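Local coordinates for protein aminotransferase, class I and II (Erwinia tasmaniensis, PDB 5Z0Q) that binds pyridoxal-5'-phosphate and belongs to the class I and II aminotransferases, a family of enzymes dependent on that cofactor, at residues Q15-R20 with P370-E375; D23-K28 with P37-D42; A189-A194 with D226-R231. One frame throughout, in Å; residues are numbered along the deposited sequence.

Interaction 1: residues Q15-R20 with P370-E375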
loop_
_atom_site.group_PDB
_atom_site.type_symbol
_atom_site.label_atom_id
_atom_site.label_comp_id
_atom_site.label_asym_id
_atom_site.label_seq_id
_atom_site.Cartn_x
_atom_site.Cartn_y
_atom_site.Cartn_z
ATOM N N GLN A 15 -5.951 -4.784 30.732
ATOM C CA GLN A 15 -5.244 -3.915 31.666
ATOM C C GLN A 15 -3.730 -4.005 31.525
ATOM O O GLN A 15 -3.012 -3.411 32.336
ATOM C CB GLN A 15 -5.649 -4.245 33.105
ATOM C CG GLN A 15 -7.076 -3.859 33.452
ATOM C CD GLN A 15 -7.430 -4.162 34.894
ATOM O OE1 GLN A 15 -6.717 -4.894 35.580
ATOM N NE2 GLN A 15 -8.536 -3.595 35.362
ATOM N N ARG A 16 -3.234 -4.727 30.524
ATOM C CA ARG A 16 -1.797 -4.852 30.329
ATOM C C ARG A 16 -1.213 -3.548 29.801
ATOM O O ARG A 16 -1.816 -2.872 28.962
ATOM C CB ARG A 16 -1.492 -5.999 29.363
ATOM C CG ARG A 16 -0.007 -6.303 29.167
ATOM C CD ARG A 16 0.623 -6.875 30.432
ATOM N NE ARG A 16 0.986 -5.835 31.391
ATOM C CZ ARG A 16 1.100 -6.032 32.700
ATOM N NH1 ARG A 16 1.431 -5.024 33.496
ATOM N NH2 ARG A 16 0.874 -7.233 33.214
ATOM N N ILE A 17 -0.032 -3.192 30.302
ATOM C CA ILE A 17 0.677 -1.986 29.888
ATOM C C ILE A 17 1.924 -2.407 29.123
ATOM O O ILE A 17 2.769 -3.140 29.651
ATOM C CB ILE A 17 1.042 -1.098 31.088
ATOM C CG1 ILE A 17 -0.217 -0.482 31.702
ATOM C CG2 ILE A 17 2.022 -0.009 30.668
ATOM C CD1 ILE A 17 0.065 0.585 32.743
ATOM N N ASP A 18 2.037 -1.945 27.882
ATOM C CA ASP A 18 3.195 -2.207 27.042
ATOM C C ASP A 18 4.110 -0.988 27.008
ATOM O O ASP A 18 3.708 0.131 27.333
ATOM C CB ASP A 18 2.765 -2.577 25.619
ATOM C CG ASP A 18 1.755 -3.707 25.588
ATOM O OD1 ASP A 18 1.167 -4.016 26.646
ATOM O OD2 ASP A 18 1.549 -4.290 24.504
ATOM N N ARG A 19 5.356 -1.222 26.605
ATOM C CA ARG A 19 6.364 -0.175 26.515
ATOM C C ARG A 19 6.752 0.033 25.058
ATOM O O ARG A 19 6.980 -0.936 24.326
ATOM C CB ARG A 19 7.599 -0.526 27.349
ATOM C CG ARG A 19 8.678 0.545 27.341
ATOM C CD ARG A 19 8.138 1.893 27.801
ATOM N NE ARG A 19 8.241 2.910 26.756
ATOM C CZ ARG A 19 7.907 4.188 26.919
ATOM N NH1 ARG A 19 8.032 5.042 25.912
ATOM N NH2 ARG A 19 7.449 4.611 28.090
ATOM N N ARG A 20 6.810 1.299 24.640
ATOM C CA ARG A 20 7.146 1.664 23.266
ATOM C C ARG A 20 8.039 2.900 23.309
ATOM O O ARG A 20 7.535 3.996 23.577
ATOM C CB ARG A 20 5.885 1.942 22.440
ATOM C CG ARG A 20 4.596 1.351 23.010
ATOM C CD ARG A 20 3.999 0.280 22.101
ATOM N NE ARG A 20 3.123 0.844 21.075
ATOM C CZ ARG A 20 1.806 0.977 21.209
ATOM N NH1 ARG A 20 1.213 0.584 22.328
ATOM N NH2 ARG A 20 1.080 1.501 20.227
ATOM N N PRO A 370 -5.156 0.939 28.660
ATOM C CA PRO A 370 -5.452 0.354 29.972
ATOM C C PRO A 370 -5.972 1.405 30.940
ATOM O O PRO A 370 -5.586 2.575 30.888
ATOM C CB PRO A 370 -4.102 -0.217 30.425
ATOM C CG PRO A 370 -3.082 0.450 29.558
ATOM C CD PRO A 370 -3.767 0.673 28.251
ATOM N N ARG A 371 -6.866 0.967 31.830
ATOM C CA ARG A 371 -7.559 1.896 32.718
ATOM C C ARG A 371 -6.594 2.636 33.636
ATOM O O ARG A 371 -6.865 3.776 34.032
ATOM C CB ARG A 371 -8.610 1.142 33.534
ATOM C CG ARG A 371 -9.517 2.031 34.364
ATOM C CD ARG A 371 -10.667 1.240 34.970
ATOM N NE ARG A 371 -11.517 0.637 33.946
ATOM C CZ ARG A 371 -11.608 -0.670 33.723
ATOM N NH1 ARG A 371 -10.907 -1.521 34.462
ATOM N NH2 ARG A 371 -12.405 -1.130 32.768
ATOM N N GLN A 372 -5.465 2.013 33.982
ATOM C CA GLN A 372 -4.482 2.690 34.822
ATOM C C GLN A 372 -3.928 3.930 34.131
ATOM O O GLN A 372 -3.677 4.953 34.779
ATOM C CB GLN A 372 -3.353 1.728 35.189
ATOM C CG GLN A 372 -2.361 2.288 36.192
ATOM C CD GLN A 372 -1.166 1.380 36.400
ATOM O OE1 GLN A 372 -0.061 1.676 35.945
ATOM N NE2 GLN A 372 -1.380 0.267 37.093
ATOM N N LEU A 373 -3.737 3.861 32.811
ATOM C CA LEU A 373 -3.266 5.028 32.073
ATOM C C LEU A 373 -4.364 6.072 31.919
ATOM O O LEU A 373 -4.072 7.271 31.840
ATOM C CB LEU A 373 -2.731 4.605 30.704
ATOM C CG LEU A 373 -2.101 5.702 29.843
ATOM C CD1 LEU A 373 -0.965 6.386 30.590
ATOM C CD2 LEU A 373 -1.613 5.136 28.518
ATOM N N LEU A 374 -5.628 5.643 31.878
ATOM C CA LEU A 374 -6.724 6.602 31.789
ATOM C C LEU A 374 -6.869 7.394 33.082
ATOM O O LEU A 374 -7.135 8.602 33.049
ATOM C CB LEU A 374 -8.030 5.882 31.453
ATOM C CG LEU A 374 -9.262 6.783 31.325
ATOM C CD1 LEU A 374 -9.077 7.778 30.193
ATOM C CD2 LEU A 374 -10.521 5.959 31.118
ATOM N N GLU A 375 -6.703 6.731 34.230
ATOM C CA GLU A 375 -6.798 7.427 35.510
ATOM C C GLU A 375 -5.714 8.489 35.642
ATOM O O GLU A 375 -5.969 9.588 36.150
ATOM C CB GLU A 375 -6.711 6.423 36.660
ATOM C CG GLU A 375 -7.864 5.435 36.713
ATOM C CD GLU A 375 -7.632 4.322 37.716
ATOM O OE1 GLU A 375 -6.494 4.200 38.217
ATOM O OE2 GLU A 375 -8.586 3.568 38.004
#
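Ile17 reaches Pro370 and Gln372 through two torsions: CG1 stands anti to the carbonyl carbon (chi1 -69°), and CD1 then continues outward from it (chi2 -170°). Ile17 CG1 meets Pro370 CG at 3.7 Å, the side chain crossing the proline at about a right angle. One carbon further, Ile17 CD1 lies 3.4 Å from Gln372 OE1, so the aliphatic tip rests against the amide end of a residue in the first turn of helix 371-385. The proline also packs on backbone: its CG is 3.6 Å from Arg16 O and its CB 3.9 Å from Gln15 O. At the start of the loop segment, Gln15 NE2 comes within 3.3 Å of Arg371 NH1, near the guanidinium plane at its edge. Both atoms are donors and make no hydrogen bond; the amide and guanidinium planes stand 75° apart. No hydrogen bond joins the two segments, and this mostly exposed contact rests on van der Waals packing. Pro370 occupies the N-cap position of helix 371-385, and its O accepts Leu374 N in the first turn. Arg371 ties this helix start to helix 290-313, its N bonded to Tyr299 OH and its guanidinium in a cation-pi contact with the same ring. The N-terminal loop before strand 36-38 lies across the start of the last helix, while Asp18 and Arg20 pack on Val63 of the second subunit.

Interaction 2: residues D23-K28 with P37-D42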
loop_
_atom_site.group_PDB
_atom_site.type_symbol
_atom_site.label_atom_id
_atom_site.label_comp_id
_atom_site.label_asym_id
_atom_site.label_seq_id
_atom_site.Cartn_x
_atom_site.Cartn_y
_atom_site.Cartn_z
ATOM N N ASP A 23 7.947 1.045 17.254
ATOM C CA ASP A 23 7.819 1.912 16.091
ATOM C C ASP A 23 6.481 2.636 16.057
ATOM O O ASP A 23 6.115 3.197 15.020
ATOM C CB ASP A 23 8.021 1.111 14.801
ATOM C CG ASP A 23 7.055 -0.052 14.672
ATOM O OD1 ASP A 23 6.304 -0.322 15.634
ATOM O OD2 ASP A 23 7.046 -0.699 13.603
ATOM N N SER A 24 5.750 2.648 17.169
ATOM C CA SER A 24 4.428 3.259 17.201
ATOM C C SER A 24 4.523 4.770 17.037
ATOM O O SER A 24 5.276 5.439 17.753
ATOM C CB SER A 24 3.718 2.917 18.510
ATOM O OG SER A 24 2.521 3.661 18.650
ATOM N N LEU A 25 3.752 5.308 16.089
ATOM C CA LEU A 25 3.689 6.755 15.924
ATOM C C LEU A 25 3.050 7.422 17.133
ATOM O O LEU A 25 3.319 8.596 17.410
ATOM C CB LEU A 25 2.919 7.098 14.644
ATOM C CG LEU A 25 2.722 8.575 14.291
ATOM C CD1 LEU A 25 4.058 9.296 14.236
ATOM C CD2 LEU A 25 1.983 8.707 12.967
ATOM N N LYS A 26 2.210 6.688 17.867
ATOM C CA LYS A 26 1.521 7.259 19.019
ATOM C C LYS A 26 2.506 7.654 20.113
ATOM O O LYS A 26 2.472 8.782 20.615
ATOM C CB LYS A 26 0.494 6.259 19.554
ATOM C CG LYS A 26 -0.397 6.814 20.654
ATOM C CD LYS A 26 -1.441 5.798 21.086
ATOM C CE LYS A 26 -2.447 6.417 22.044
ATOM N NZ LYS A 26 -3.492 5.443 22.469
ATOM N N TRP A 27 3.398 6.739 20.489
ATOM C CA TRP A 27 4.293 6.943 21.620
ATOM C C TRP A 27 5.641 7.534 21.221
ATOM O O TRP A 27 6.600 7.435 21.996
ATOM C CB TRP A 27 4.498 5.625 22.367
ATOM C CG TRP A 27 3.287 5.186 23.123
ATOM C CD1 TRP A 27 2.211 4.511 22.629
ATOM C CD2 TRP A 27 3.024 5.399 24.514
ATOM N NE1 TRP A 27 1.293 4.288 23.626
ATOM C CE2 TRP A 27 1.769 4.824 24.793
ATOM C CE3 TRP A 27 3.728 6.019 25.549
ATOM C CZ2 TRP A 27 1.204 4.851 26.067
ATOM C CZ3 TRP A 27 3.166 6.045 26.812
ATOM C CH2 TRP A 27 1.917 5.464 27.060
ATOM N N LYS A 28 5.740 8.149 20.041
ATOM C CA LYS A 28 6.978 8.786 19.618
ATOM C C LYS A 28 6.834 10.263 19.281
ATOM O O LYS A 28 7.857 10.944 19.142
ATOM C CB LYS A 28 7.579 8.051 18.411
ATOM C CG LYS A 28 8.505 6.911 18.802
ATOM C CD LYS A 28 9.150 6.268 17.587
ATOM C CE LYS A 28 10.297 5.360 17.995
ATOM N NZ LYS A 28 10.865 4.620 16.834
ATOM N N PRO A 37 0.555 10.306 25.480
ATOM C CA PRO A 37 -0.003 10.250 24.121
ATOM C C PRO A 37 -1.431 9.728 24.104
ATOM O O PRO A 37 -1.675 8.552 24.390
ATOM C CB PRO A 37 0.947 9.293 23.385
ATOM C CG PRO A 37 2.142 9.133 24.287
ATOM C CD PRO A 37 1.628 9.319 25.673
ATOM N N LEU A 38 -2.383 10.595 23.770
ATOM C CA LEU A 38 -3.795 10.229 23.710
ATOM C C LEU A 38 -4.438 10.829 22.469
ATOM O O LEU A 38 -5.559 11.347 22.517
ATOM C CB LEU A 38 -4.536 10.680 24.968
ATOM C CG LEU A 38 -3.971 10.223 26.314
ATOM C CD1 LEU A 38 -4.520 11.083 27.436
ATOM C CD2 LEU A 38 -4.284 8.756 26.560
ATOM N N TRP A 39 -3.736 10.763 21.334
ATOM C CA TRP A 39 -4.149 11.488 20.135
ATOM C C TRP A 39 -4.520 10.545 18.996
ATOM O O TRP A 39 -5.710 10.389 18.710
ATOM C CB TRP A 39 -3.053 12.479 19.724
ATOM C CG TRP A 39 -1.706 11.860 19.460
ATOM C CD1 TRP A 39 -0.888 11.249 20.366
ATOM C CD2 TRP A 39 -1.021 11.805 18.202
ATOM N NE1 TRP A 39 0.257 10.810 19.749
ATOM C CE2 TRP A 39 0.201 11.140 18.420
ATOM C CE3 TRP A 39 -1.325 12.250 16.912
ATOM C CZ2 TRP A 39 1.118 10.911 17.398
ATOM C CZ3 TRP A 39 -0.414 12.022 15.900
ATOM C CH2 TRP A 39 0.793 11.359 16.148
ATOM N N ILE A 40 -3.551 9.905 18.339
ATOM C CA ILE A 40 -3.836 9.161 17.117
ATOM C C ILE A 40 -4.745 7.976 17.426
ATOM O O ILE A 40 -4.688 7.374 18.508
ATOM C CB ILE A 40 -2.525 8.719 16.438
ATOM C CG1 ILE A 40 -2.778 8.317 14.983
ATOM C CG2 ILE A 40 -1.865 7.584 17.203
ATOM C CD1 ILE A 40 -1.508 8.061 14.195
ATOM N N ALA A 41 -5.608 7.644 16.464
ATOM C CA ALA A 41 -6.724 6.726 16.695
ATOM C C ALA A 41 -6.260 5.274 16.560
ATOM O O ALA A 41 -6.539 4.573 15.584
ATOM C CB ALA A 41 -7.868 7.039 15.743
ATOM N N ASP A 42 -5.538 4.824 17.583
ATOM C CA ASP A 42 -5.209 3.415 17.733
ATOM C C ASP A 42 -5.101 3.108 19.218
ATOM O O ASP A 42 -4.796 3.988 20.028
ATOM C CB ASP A 42 -3.912 3.040 16.996
ATOM C CG ASP A 42 -2.670 3.637 17.636
ATOM O OD1 ASP A 42 -2.777 4.697 18.286
ATOM O OD2 ASP A 42 -1.580 3.047 17.478
#
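Lys26 threads between Pro37, Ile40 and Asp42 with its chain extended all the way. Lys26 CB packs on Ile40 CG2 at 3.6 Å. Lys26 CG, anti to the backbone N, touches the same methyl and also Pro37 CB, 3.9 Å away. Lys26 CD runs past Asp42 OD1 at 3.3 Å, and Lys26 CE lies 3.3 Å from Pro37 O. At the tip, Lys26 NZ donates to Asp42 O at 3.1 Å, nearly along the C=O axis (161°). Asp42 OD1 stays beyond salt-bridge range of NZ, and Asp44 is a weak, long ion-pair partner; both would be expected to make the surroundings of the ammonium more negative. The lysine backbone is held as well: Trp39 NE1 donates to Lys26 O over 3.1 Å, close to straight at 160°, with the acceptor in the indole plane and the N-H on a carbonyl lone pair. Pro37 meanwhile lies over one face of Trp27, its CD 4.0 Å from the centroid of the six-membered ring and 18° off the normal, a CH-pi contact; the indole NE1 is bonded to Asp44. Beside the lysine, Leu25 CD2 meets Ile40 CD1 at 3.8 Å. The loop thus folds back on strand 36-38, where Leu38 pairs through its backbone with Gly350 of strand 349-353 and packs on Ala377 of helix 371-385. Leu25 packs on Val68 of the second subunit.

Interaction 3: residues A189-A194 with D226-R231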
loop_
_atom_site.group_PDB
_atom_site.type_symbol
_atom_site.label_atom_id
_atom_site.label_comp_id
_atom_site.label_asym_id
_atom_site.label_seq_id
_atom_site.Cartn_x
_atom_site.Cartn_y
_atom_site.Cartn_z
ATOM N N ALA A 189 -32.929 9.774 6.066
ATOM C CA ALA A 189 -32.952 11.193 5.729
ATOM C C ALA A 189 -31.750 11.569 4.871
ATOM O O ALA A 189 -31.884 12.323 3.899
ATOM C CB ALA A 189 -32.989 12.038 7.002
ATOM N N GLN A 190 -30.569 11.053 5.215
ATOM C CA GLN A 190 -29.389 11.287 4.391
ATOM C C GLN A 190 -29.530 10.638 3.020
ATOM O O GLN A 190 -28.989 11.151 2.034
ATOM C CB GLN A 190 -28.142 10.765 5.104
ATOM C CG GLN A 190 -27.905 11.396 6.466
ATOM C CD GLN A 190 -26.834 10.679 7.264
ATOM O OE1 GLN A 190 -26.338 9.630 6.855
ATOM N NE2 GLN A 190 -26.472 11.245 8.410
ATOM N N LEU A 191 -30.250 9.516 2.939
ATOM C CA LEU A 191 -30.495 8.890 1.645
ATOM C C LEU A 191 -31.424 9.741 0.789
ATOM O O LEU A 191 -31.186 9.911 -0.413
ATOM C CB LEU A 191 -31.077 7.491 1.839
ATOM C CG LEU A 191 -31.510 6.770 0.562
ATOM C CD1 LEU A 191 -30.341 6.639 -0.402
ATOM C CD2 LEU A 191 -32.101 5.404 0.884
ATOM N N ARG A 192 -32.488 10.282 1.389
ATOM C CA ARG A 192 -33.396 11.141 0.637
ATOM C C ARG A 192 -32.705 12.418 0.180
ATOM O O ARG A 192 -33.039 12.960 -0.879
ATOM C CB ARG A 192 -34.635 11.465 1.476
ATOM C CG ARG A 192 -35.597 10.293 1.615
ATOM C CD ARG A 192 -36.877 10.673 2.349
ATOM N NE ARG A 192 -36.881 10.210 3.735
ATOM C CZ ARG A 192 -36.798 11.010 4.794
ATOM N NH1 ARG A 192 -36.714 12.324 4.632
ATOM N NH2 ARG A 192 -36.807 10.495 6.017
ATOM N N PHE A 193 -31.735 12.907 0.956
ATOM C CA PHE A 193 -30.956 14.061 0.521
ATOM C C PHE A 193 -30.094 13.717 -0.686
ATOM O O PHE A 193 -29.941 14.535 -1.601
ATOM C CB PHE A 193 -30.091 14.573 1.672
ATOM C CG PHE A 193 -29.167 15.695 1.288
ATOM C CD1 PHE A 193 -29.635 16.995 1.197
ATOM C CD2 PHE A 193 -27.828 15.451 1.029
ATOM C CE1 PHE A 193 -28.787 18.030 0.848
ATOM C CE2 PHE A 193 -26.975 16.483 0.680
ATOM C CZ PHE A 193 -27.456 17.773 0.590
ATOM N N ALA A 194 -29.524 12.510 -0.707
ATOM C CA ALA A 194 -28.703 12.101 -1.841
ATOM C C ALA A 194 -29.545 11.920 -3.097
ATOM O O ALA A 194 -29.102 12.255 -4.201
ATOM C CB ALA A 194 -27.950 10.814 -1.508
ATOM N N ASP A 226 -32.139 -0.864 -2.438
ATOM C CA ASP A 226 -31.293 -1.173 -3.581
ATOM C C ASP A 226 -30.840 0.079 -4.320
ATOM O O ASP A 226 -29.823 0.034 -5.019
ATOM C CB ASP A 226 -32.029 -2.112 -4.539
ATOM C CG ASP A 226 -32.342 -3.452 -3.907
ATOM O OD1 ASP A 226 -31.460 -4.005 -3.215
ATOM O OD2 ASP A 226 -33.472 -3.949 -4.093
ATOM N N ASP A 227 -31.569 1.187 -4.178
ATOM C CA ASP A 227 -31.121 2.444 -4.765
ATOM C C ASP A 227 -29.882 2.969 -4.052
ATOM O O ASP A 227 -28.952 3.468 -4.698
ATOM C CB ASP A 227 -32.244 3.479 -4.718
ATOM C CG ASP A 227 -31.848 4.799 -5.349
ATOM O OD1 ASP A 227 -31.854 4.886 -6.596
ATOM O OD2 ASP A 227 -31.526 5.747 -4.600
ATOM N N ALA A 228 -29.852 2.864 -2.722
ATOM C CA ALA A 228 -28.676 3.294 -1.974
ATOM C C ALA A 228 -27.467 2.429 -2.307
ATOM O O ALA A 228 -26.336 2.924 -2.356
ATOM C CB ALA A 228 -28.964 3.257 -0.474
ATOM N N ALA A 229 -27.688 1.133 -2.535
ATOM C CA ALA A 229 -26.583 0.239 -2.861
ATOM C C ALA A 229 -25.982 0.574 -4.222
ATOM O O ALA A 229 -24.759 0.522 -4.395
ATOM C CB ALA A 229 -27.055 -1.213 -2.821
ATOM N N GLN A 230 -26.821 0.926 -5.196
ATOM C CA GLN A 230 -26.354 1.209 -6.548
ATOM C C GLN A 230 -25.793 2.615 -6.711
ATOM O O GLN A 230 -25.378 2.971 -7.819
ATOM C CB GLN A 230 -27.489 0.988 -7.551
ATOM C CG GLN A 230 -27.945 -0.458 -7.663
ATOM C CD GLN A 230 -26.848 -1.375 -8.172
ATOM O OE1 GLN A 230 -26.034 -0.981 -9.007
ATOM N NE2 GLN A 230 -26.818 -2.602 -7.665
ATOM N N ARG A 231 -25.762 3.418 -5.646
ATOM C CA ARG A 231 -25.268 4.787 -5.732
ATOM C C ARG A 231 -24.161 5.075 -4.724
ATOM O O ARG A 231 -23.756 6.236 -4.586
ATOM C CB ARG A 231 -26.419 5.782 -5.534
ATOM C CG ARG A 231 -26.897 5.891 -4.091
ATOM C CD ARG A 231 -28.258 6.568 -3.976
ATOM N NE ARG A 231 -28.311 7.859 -4.656
ATOM C CZ ARG A 231 -29.049 8.105 -5.734
ATOM N NH1 ARG A 231 -29.808 7.150 -6.253
ATOM N NH2 ARG A 231 -29.034 9.309 -6.290
#
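The guanidinium of Arg231 is approached obliquely by the carbonyl of Ala194, with NH2 3.6 Å from Ala194 O and no hydrogen bond between them. On the same group, NH1 forms a salt bridge with Asp227 OD2 at 2.8 Å; as a hydrogen bond it is weak, bent to 117°. NE gives a further weak bond to Leu199 O, so NH1 and NE hold the flat group, while NH2 has Asp198 as a long, weak ion-pair partner. CG of Arg231 sits between the backbone N and the carbonyl carbon (chi1 74°), and the chain bends at chi3, where NE comes within 4.3 Å of Ala194 CB.

The apolar part of the contact belongs to Leu191. Its CG is anti to the backbone N, and chi2 of 58° places CD1 against Ala228 CB at 3.7 Å. CD2 of Leu191 is 4.0 Å from the same Ala228 methyl, which therefore meets both branches of the fork. Leu191 CD1 also reaches the methylene CD of Arg231, 4.1 Å away, so aliphatic and charged parts of the arginine serve different neighbours. The nearest CA atoms across the contact are those of Leu191 and Ala228, 6.9 Å apart, and the leucine packs further on Phe221. Asp227 OD2, besides holding the arginine, accepts a weak bond from Gln195.

Helix 184-197 connects the adjacent parallel strands 166-172 and 200-204 as a beta-alpha-beta crossover, and short helix 226-229 leads into the next parallel strand, 232-236. Helices connecting the strands of a central, largely parallel mixed sheet are characteristic of the large domain of fold-type I pyridoxal-5'-phosphate proteins.

How the interactions relate
Interactions 1 and 2 are neighbours, their centres about 13 Å apart, and they touch where Leu373 CD2 meets Trp27 CZ2 at 3.7 Å. Interaction 2 is nested inside the long loop that interaction 1 closes, and both reach the second subunit. Interaction 3 lies across the centre of the chain, about 42 Å from interaction 1 and about 36 Å from interaction 2 between centres; its nearest atoms are about 20 Å from those of interaction 2. Interaction 2 lies near the pyridoxal-5'-phosphate pocket, with the Ile40 side chain about 7 Å from a bound cofactor and Ala41 touching Lys240 of the pocket.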